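Local coordinates for protein CCN family member 3 (Rattus norvegicus, PDB 5NB8) that acts as a secreted matricellular signalling protein that binds integrins and NOTCH1 and regulates cell adhesion, migration, proliferation and differentiation, seen here through its von Willebrand factor C domain, at residues C6-V11 / E17-N22; Q24-C29 / G35-C40. All coordinates share one frame; numbering follows the deposited sequence.

Contact 1 (6-11 with 17-22) and contact 2 (24-29 with 35-40) follow one another along the von Willebrand factor C domain, their centres about 10 Å apart. Strand 18-19 of contact 1 and strand 25-30 of contact 2 are neighbours in one antiparallel sheet, which strand 33-38 completes. The two contacts are tied covalently: Cys-6 SG and Cys-29 SG form a disulfide of 2.0 Å. Near the other end, a salt bridge of 2.8 Å from Arg-39 NH2 to Glu-20 OE1 links segment 35-40 to 17-22 across the middle segment 24-29. Between these, Lys-18 CD packs 3.3 Å from His-26 NE2 on neighbouring strands.

Contact 1. Residues C6-V11 / E17-N22; sequences CVFDGV and EKFEPN
The Phe-8 ring overlaps the CE2-CZ end of the Phe-19 ring, Phe-8 CD2 lying 3.6 Å from Phe-19 CE2. The two rings meet obliquely, their planes inclined at 39° and their centroids 5.5 Å apart, in neither a stack nor a T-shape. Phe-19 CZ reaches back along its partner to Phe-8 CG, 4.1 Å away. Pro-21 supplies the third surface: its CB sits 3.7 Å from Phe-8 CE2, and the two side chains cross at about a right angle. The Phe-8 ring thus bridges Phe-19 and Pro-21 through its adjacent atoms CD2 and CE2, while Asp-9 CB lies above one of its faces. Phe-8 holds CG opposite its backbone N (chi1 175°), which brings the ring over to these partners.

Phe-8 closes the strand 6-8 of a small two-stranded antiparallel sheet with 11-13, and a type I' turn from Phe-8 to Val-11 makes this a tight beta hairpin. Phe-8 N bonds to Val-11 O at 2.8 Å, and Val-11 N returns a bond to Phe-8 O at 2.9 Å. Asp-9 and Gly-10 both have positive phi, as the turn requires. The contact sets this N-terminal hairpin of the von Willebrand factor C domain against the first strand of its three-stranded sheet.

Phe-19 CG stands between its backbone N and carbonyl carbon (chi1 64°), which directs the ring toward the hairpin, where it also stacks on Tyr-13; Ile-34 of strand 33-38 touches it as well.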
ATOM      1  N   CYS A   6       1.161  11.038 -15.999  1.00 31.93           N
ATOM      2  CA  CYS A   6       0.071  10.210 -15.505  1.00 37.46           C
ATOM      3  C   CYS A   6      -0.906  11.055 -14.703  1.00 40.66           C
ATOM      4  O   CYS A   6      -0.536  12.065 -14.108  1.00 41.53           O
ATOM      5  CB  CYS A   6       0.561   9.082 -14.589  1.00 42.72           C
ATOM      6  SG  CYS A   6       1.949   8.082 -15.135  1.00 46.06           S
ATOM      7  N   VAL A   7      -2.160  10.611 -14.656  1.00 36.20           N
ATOM      8  CA  VAL A   7      -3.170  11.231 -13.811  1.00 29.42           C
ATOM      9  C   VAL A   7      -3.646  10.190 -12.809  1.00 35.85           C
ATOM     10  O   VAL A   7      -4.017   9.073 -13.191  1.00 35.64           O
ATOM     11  CB  VAL A   7      -4.343  11.781 -14.634  1.00 37.08           C
ATOM     12  CG1 VAL A   7      -5.230  12.603 -13.758  1.00 36.45           C
ATOM     13  CG2 VAL A   7      -3.821  12.618 -15.838  1.00 34.33           C
ATOM     14  N   PHE A   8      -3.609  10.544 -11.532  1.00 30.86           N
ATOM     15  CA  PHE A   8      -4.114   9.653 -10.497  1.00 35.92           C
ATOM     16  C   PHE A   8      -4.969  10.470  -9.553  1.00 29.14           C
ATOM     17  O   PHE A   8      -4.486  11.457  -8.997  1.00 33.32           O
ATOM     18  CB  PHE A   8      -2.986   8.970  -9.716  1.00 33.67           C
ATOM     19  CG  PHE A   8      -3.481   8.149  -8.561  1.00 41.39           C
ATOM     20  CD1 PHE A   8      -4.053   6.902  -8.782  1.00 46.73           C
ATOM     21  CD2 PHE A   8      -3.409   8.635  -7.262  1.00 39.40           C
ATOM     22  CE1 PHE A   8      -4.533   6.154  -7.725  1.00 48.43           C
ATOM     23  CE2 PHE A   8      -3.879   7.893  -6.210  1.00 44.60           C
ATOM     24  CZ  PHE A   8      -4.447   6.646  -6.440  1.00 40.19           C
ATOM     25  N   ASP A   9      -6.225  10.048  -9.371  1.00 34.68           N
ATOM     26  CA  ASP A   9      -7.139  10.664  -8.410  1.00 30.47           C
ATOM     27  C   ASP A   9      -7.180  12.178  -8.593  1.00 33.51           C
ATOM     28  O   ASP A   9      -7.178  12.956  -7.628  1.00 31.72           O
ATOM     29  CB  ASP A   9      -6.750  10.281  -6.975  1.00 33.88           C
ATOM     30  CG  ASP A   9      -7.820  10.642  -5.959  1.00 42.23           C
ATOM     31  OD1 ASP A   9      -9.000  10.748  -6.335  1.00 46.05           O
ATOM     32  OD2 ASP A   9      -7.463  10.848  -4.784  1.00 46.60           O
ATOM     33  N   GLY A  10      -7.164  12.607  -9.858  1.00 31.65           N
ATOM     34  CA  GLY A  10      -7.294  14.011 -10.182  1.00 28.12           C
ATOM     35  C   GLY A  10      -6.018  14.816 -10.112  1.00 27.66           C
ATOM     36  O   GLY A  10      -6.065  16.035 -10.309  1.00 35.41           O
ATOM     37  N   VAL A  11      -4.879  14.180  -9.860  1.00 27.11           N
ATOM     38  CA  VAL A  11      -3.598  14.869  -9.779  1.00 32.18           C
ATOM     39  C   VAL A  11      -2.710  14.388 -10.919  1.00 30.01           C
ATOM     40  O   VAL A  11      -2.615  13.181 -11.172  1.00 31.41           O
ATOM     41  CB  VAL A  11      -2.925  14.628  -8.419  1.00 34.06           C
ATOM     42  CG1 VAL A  11      -1.579  15.350  -8.357  1.00 26.73           C
ATOM     43  CG2 VAL A  11      -3.847  15.088  -7.283  1.00 32.41           C
ATOM     44  N   GLU A  17       7.977  10.550 -11.833  1.00 38.01           N
ATOM     45  CA  GLU A  17       7.658  11.121 -10.520  1.00 41.37           C
ATOM     46  C   GLU A  17       7.079  10.062  -9.578  1.00 42.77           C
ATOM     47  O   GLU A  17       6.345   9.163  -9.999  1.00 37.45           O
ATOM     48  CB  GLU A  17       6.678  12.296 -10.665  1.00 43.35           C
ATOM     49  CG  GLU A  17       6.282  13.014  -9.363  1.00 55.05           C
ATOM     50  CD  GLU A  17       5.456  14.304  -9.565  1.00 65.84           C
ATOM     51  OE1 GLU A  17       5.123  14.655 -10.720  1.00 68.19           O
ATOM     52  OE2 GLU A  17       5.142  14.977  -8.553  1.00 71.30           O
ATOM     53  N   LYS A  18       7.399  10.192  -8.292  1.00 45.21           N
ATOM     54  CA  LYS A  18       6.965   9.274  -7.248  1.00 42.58           C
ATOM     55  C   LYS A  18       6.062   9.977  -6.239  1.00 43.93           C
ATOM     56  O   LYS A  18       6.247  11.153  -5.928  1.00 43.41           O
ATOM     57  CB  LYS A  18       8.173   8.686  -6.516  1.00 51.23           C
ATOM     58  CG  LYS A  18       9.047   7.784  -7.379  1.00 51.88           C
ATOM     59  CD  LYS A  18      10.265   7.281  -6.610  1.00 60.83           C
ATOM     60  CE  LYS A  18      11.168   6.425  -7.497  1.00 66.50           C
ATOM     61  NZ  LYS A  18      10.554   5.120  -7.882  1.00 66.35           N
ATOM     62  N   PHE A  19       5.092   9.243  -5.698  1.00 41.39           N
ATOM     63  CA  PHE A  19       4.188   9.849  -4.724  1.00 40.59           C
ATOM     64  C   PHE A  19       3.622   8.766  -3.823  1.00 35.56           C
ATOM     65  O   PHE A  19       3.769   7.567  -4.077  1.00 34.16           O
ATOM     66  CB  PHE A  19       3.051  10.608  -5.409  1.00 33.20           C
ATOM     67  CG  PHE A  19       2.146   9.724  -6.218  1.00 36.66           C
ATOM     68  CD1 PHE A  19       2.530   9.299  -7.483  1.00 36.31           C
ATOM     69  CD2 PHE A  19       0.916   9.316  -5.720  1.00 37.79           C
ATOM     70  CE1 PHE A  19       1.710   8.481  -8.236  1.00 37.11           C
ATOM     71  CE2 PHE A  19       0.089   8.498  -6.472  1.00 36.97           C
ATOM     72  CZ  PHE A  19       0.493   8.086  -7.741  1.00 36.36           C
ATOM     73  N   GLU A  20       2.951   9.210  -2.768  1.00 38.92           N
ATOM     74  CA  GLU A  20       2.316   8.313  -1.803  1.00 47.43           C
ATOM     75  C   GLU A  20       0.852   8.701  -1.668  1.00 40.76           C
ATOM     76  O   GLU A  20       0.546   9.770  -1.101  1.00 45.79           O
ATOM     77  CB  GLU A  20       3.019   8.387  -0.452  1.00 61.14           C
ATOM     78  CG  GLU A  20       4.521   8.317  -0.569  1.00 80.84           C
ATOM     79  CD  GLU A  20       5.205   8.636   0.733  1.00 99.73           C
ATOM     80  OE1 GLU A  20       4.534   8.541   1.786  1.00105.20           O
ATOM     81  OE2 GLU A  20       6.405   8.988   0.704  1.00107.23           O
ATOM     82  N   PRO A  21      -0.083   7.900  -2.178  1.00 37.08           N
ATOM     83  CA  PRO A  21      -1.493   8.260  -1.997  1.00 37.30           C
ATOM     84  C   PRO A  21      -1.937   8.085  -0.552  1.00 49.90           C
ATOM     85  O   PRO A  21      -2.865   8.774  -0.113  1.00 49.77           O
ATOM     86  CB  PRO A  21      -2.227   7.311  -2.947  1.00 30.87           C
ATOM     87  CG  PRO A  21      -1.328   6.084  -3.016  1.00 39.00           C
ATOM     88  CD  PRO A  21       0.093   6.603  -2.855  1.00 36.94           C
ATOM     89  N   ASN A  22      -1.284   7.192   0.188  1.00 43.43           N
ATOM     90  CA  ASN A  22      -1.433   7.046   1.634  1.00 44.81           C
ATOM     91  C   ASN A  22      -0.122   6.468   2.158  1.00 43.98           C
ATOM     92  O   ASN A  22       0.790   6.165   1.382  1.00 46.22           O
ATOM     93  CB  ASN A  22      -2.647   6.169   1.987  1.00 42.10           C
ATOM     94  CG  ASN A  22      -2.625   4.825   1.267  1.00 44.42           C
ATOM     95  OD1 ASN A  22      -1.641   4.082   1.339  1.00 48.62           O
ATOM     96  ND2 ASN A  22      -3.685   4.528   0.530  1.00 47.13           N
TER

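Contact 2. Residues Q24-C29 / G35-C40; sequences QYHCTC and GCVPRC
The Tyr-25 ring has water 1 over one face, displaced toward the rim. Its CD2 lies 3.5 Å from Val-37 O and its CE2 3.7 Å from Pro-38 N, so the ring rests obliquely on the neighbouring strand's backbone. Pro-38 CB is 3.9 Å from Tyr-25 CE2, with Cys-36 CB near CD2. With CG beside the backbone N (chi1 -83°), the ring leans over to Pro-38. Replacing Tyr-25 with an alanine removes the ring, and Pro-38 CB and Cys-36 CB would probably lose their aromatic neighbour, leaving a gap beside the disulfide. The imidazole of His-26 takes Val-37 CG2 at its edge, and the Arg-39 guanidinium has Tyr-25 O near its plane. The Arg-39 chain crosses over the backbone of Tyr-25, its CD 3.8 Å from Tyr-25 C, and its NH2 forms a salt bridge with Glu-20.

Backbone bonds join the strands in pairs. His-26 and Val-37 exchange N-H and C=O groups, as do Thr-28 and Gly-35; Thr-28 N meets Gly-35 O at 2.7 Å, nearly head-on (C=O...N 174°). Beyond them, Arg-39 N reaches Gln-24 O at 2.9 Å from above the carbonyl plane. Water 1 donates to that same oxygen and accepts from Cys-40 N, while water 2 donates to His-26 O. The side chain of Gln-24 runs past Cys-40 SG and bonds through NE2 to Glu-65 and Cys-63 O.

Cys-27 and Cys-36 form a non-hydrogen-bonded pair, with CA atoms 3.9 Å apart, and their SG atoms join at 2.0 Å (chi3 102°). Such a cross-strand disulfide pins the antiparallel beta hairpin of strands 25-30 and 33-38, part of the three-stranded sheet in the von Willebrand factor C domain, a cysteine-rich module of the fibronectin type I-like clan.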
ATOM      1  N   GLN A  24       0.540   3.624   3.199  1.00 34.13           N
ATOM      2  CA  GLN A  24       0.714   2.207   2.923  1.00 32.41           C
ATOM      3  C   GLN A  24       1.291   1.910   1.542  1.00 38.36           C
ATOM      4  O   GLN A  24       1.672   0.761   1.289  1.00 40.82           O
ATOM      5  CB  GLN A  24      -0.626   1.488   3.089  1.00 34.94           C
ATOM      6  CG  GLN A  24      -1.184   1.613   4.521  1.00 40.80           C
ATOM      7  CD  GLN A  24      -2.267   0.605   4.807  1.00 45.83           C
ATOM      8  OE1 GLN A  24      -2.725  -0.087   3.901  1.00 56.76           O
ATOM      9  NE2 GLN A  24      -2.674   0.499   6.071  1.00 55.13           N
ATOM     10  N   TYR A  25       1.376   2.890   0.642  1.00 32.48           N
ATOM     11  CA  TYR A  25       1.807   2.596  -0.726  1.00 37.28           C
ATOM     12  C   TYR A  25       2.768   3.650  -1.261  1.00 37.74           C
ATOM     13  O   TYR A  25       2.698   4.825  -0.899  1.00 36.56           O
ATOM     14  CB  TYR A  25       0.602   2.463  -1.661  1.00 33.50           C
ATOM     15  CG  TYR A  25       0.005   1.085  -1.579  1.00 38.68           C
ATOM     16  CD1 TYR A  25      -0.979   0.787  -0.650  1.00 43.16           C
ATOM     17  CD2 TYR A  25       0.455   0.068  -2.406  1.00 37.49           C
ATOM     18  CE1 TYR A  25      -1.519  -0.488  -0.560  1.00 47.61           C
ATOM     19  CE2 TYR A  25      -0.070  -1.210  -2.317  1.00 47.54           C
ATOM     20  CZ  TYR A  25      -1.058  -1.478  -1.384  1.00 48.92           C
ATOM     21  OH  TYR A  25      -1.588  -2.741  -1.295  1.00 61.27           O
ATOM     22  N   HIS A  26       3.675   3.203  -2.130  1.00 39.49           N
ATOM     23  CA  HIS A  26       4.621   4.062  -2.832  1.00 36.11           C
ATOM     24  C   HIS A  26       4.410   3.846  -4.325  1.00 33.76           C
ATOM     25  O   HIS A  26       4.507   2.711  -4.801  1.00 32.19           O
ATOM     26  CB  HIS A  26       6.057   3.727  -2.429  1.00 47.69           C
ATOM     27  CG  HIS A  26       7.101   4.551  -3.115  1.00 69.29           C
ATOM     28  ND1 HIS A  26       7.373   5.853  -2.757  1.00 76.39           N
ATOM     29  CD2 HIS A  26       7.955   4.252  -4.123  1.00 76.66           C
ATOM     30  CE1 HIS A  26       8.340   6.326  -3.524  1.00 77.66           C
ATOM     31  NE2 HIS A  26       8.712   5.373  -4.360  1.00 76.06           N
ATOM     32  N   CYS A  27       4.130   4.926  -5.059  1.00 32.61           N
ATOM     33  CA  CYS A  27       3.725   4.846  -6.456  1.00 36.63           C
ATOM     34  C   CYS A  27       4.693   5.609  -7.345  1.00 35.16           C
ATOM     35  O   CYS A  27       5.263   6.625  -6.944  1.00 34.81           O
ATOM     36  CB  CYS A  27       2.305   5.399  -6.669  1.00 38.23           C
ATOM     37  SG  CYS A  27       1.017   4.532  -5.699  1.00 36.76           S
ATOM     38  N   THR A  28       4.851   5.112  -8.570  1.00 29.26           N
ATOM     39  CA  THR A  28       5.694   5.754  -9.574  1.00 32.58           C
ATOM     40  C   THR A  28       4.922   5.859 -10.881  1.00 33.46           C
ATOM     41  O   THR A  28       4.275   4.901 -11.308  1.00 33.96           O
ATOM     42  CB  THR A  28       6.990   4.964  -9.797  1.00 41.80           C
ATOM     43  OG1 THR A  28       7.708   4.890  -8.559  1.00 45.13           O
ATOM     44  CG2 THR A  28       7.889   5.637 -10.881  1.00 41.71           C
ATOM     45  N   CYS A  29       4.995   7.025 -11.509  1.00 34.70           N
ATOM     46  CA  CYS A  29       4.453   7.230 -12.841  1.00 37.33           C
ATOM     47  C   CYS A  29       5.529   6.873 -13.861  1.00 36.92           C
ATOM     48  O   CYS A  29       6.645   7.400 -13.793  1.00 41.94           O
ATOM     49  CB  CYS A  29       4.010   8.679 -13.002  1.00 44.25           C
ATOM     50  SG  CYS A  29       3.626   9.143 -14.696  1.00 39.81           S
ATOM     51  N   GLY A  35       2.423   2.567 -11.325  1.00 33.86           N
ATOM     52  CA  GLY A  35       2.599   1.348 -10.555  1.00 29.58           C
ATOM     53  C   GLY A  35       2.917   1.723  -9.119  1.00 34.75           C
ATOM     54  O   GLY A  35       3.502   2.774  -8.860  1.00 33.34           O
ATOM     55  N   CYS A  36       2.535   0.846  -8.184  1.00 36.25           N
ATOM     56  CA  CYS A  36       2.687   1.080  -6.752  1.00 43.14           C
ATOM     57  C   CYS A  36       3.149  -0.186  -6.035  1.00 46.38           C
ATOM     58  O   CYS A  36       2.796  -1.306  -6.419  1.00 38.77           O
ATOM     59  CB  CYS A  36       1.373   1.541  -6.110  1.00 44.44           C
ATOM     60  SG  CYS A  36       0.519   2.931  -6.872  1.00 44.86           S
ATOM     61  N   VAL A  37       3.933   0.007  -4.976  1.00 38.26           N
ATOM     62  CA  VAL A  37       4.371  -1.108  -4.135  1.00 32.55           C
ATOM     63  C   VAL A  37       3.910  -0.905  -2.699  1.00 32.00           C
ATOM     64  O   VAL A  37       3.948   0.223  -2.187  1.00 28.91           O
ATOM     65  CB  VAL A  37       5.895  -1.276  -4.180  1.00 33.70           C
ATOM     66  CG1 VAL A  37       6.327  -1.823  -5.543  1.00 33.88           C
ATOM     67  CG2 VAL A  37       6.574   0.068  -3.937  1.00 32.05           C
ATOM     68  N   PRO A  38       3.519  -1.968  -2.009  1.00 29.08           N
ATOM     69  CA  PRO A  38       3.137  -1.834  -0.606  1.00 32.54           C
ATOM     70  C   PRO A  38       4.342  -1.531   0.257  1.00 33.98           C
ATOM     71  O   PRO A  38       5.459  -1.986  -0.001  1.00 33.90           O
ATOM     72  CB  PRO A  38       2.544  -3.207  -0.263  1.00 34.18           C
ATOM     73  CG  PRO A  38       3.220  -4.154  -1.212  1.00 38.47           C
ATOM     74  CD  PRO A  38       3.530  -3.375  -2.462  1.00 33.22           C
ATOM     75  N   ARG A  39       4.105  -0.724   1.284  1.00 32.06           N
ATOM     76  CA  ARG A  39       5.114  -0.432   2.287  1.00 33.22           C
ATOM     77  C   ARG A  39       4.922  -1.243   3.560  1.00 34.49           C
ATOM     78  O   ARG A  39       5.831  -1.285   4.391  1.00 35.62           O
ATOM     79  CB  ARG A  39       5.113   1.069   2.599  1.00 38.42           C
ATOM     80  CG  ARG A  39       5.516   1.900   1.370  1.00 40.62           C
ATOM     81  CD  ARG A  39       5.289   3.381   1.561  1.00 50.09           C
ATOM     82  NE  ARG A  39       6.020   3.895   2.708  1.00 59.95           N
ATOM     83  CZ  ARG A  39       5.857   5.116   3.205  1.00 69.34           C
ATOM     84  NH1 ARG A  39       6.565   5.506   4.255  1.00 68.57           N
ATOM     85  NH2 ARG A  39       4.987   5.948   2.650  1.00 75.07           N
ATOM     86  N   CYS A  40       3.784  -1.906   3.713  1.00 37.84           N
ATOM     87  CA  CYS A  40       3.535  -2.786   4.848  1.00 41.87           C
ATOM     88  C   CYS A  40       3.924  -4.218   4.487  1.00 41.19           C
ATOM     89  O   CYS A  40       4.183  -4.544   3.325  1.00 35.82           O
ATOM     90  CB  CYS A  40       2.064  -2.712   5.271  1.00 38.77           C
ATOM     91  SG  CYS A  40       1.498  -1.057   5.785  1.00 37.43           S
TER
HETATM   92  O   HOH W   1       1.146  -1.845   2.340  1.00 34.48           O
HETATM   93  O   HOH W   2       6.446   2.255  -7.065  1.00 45.89           O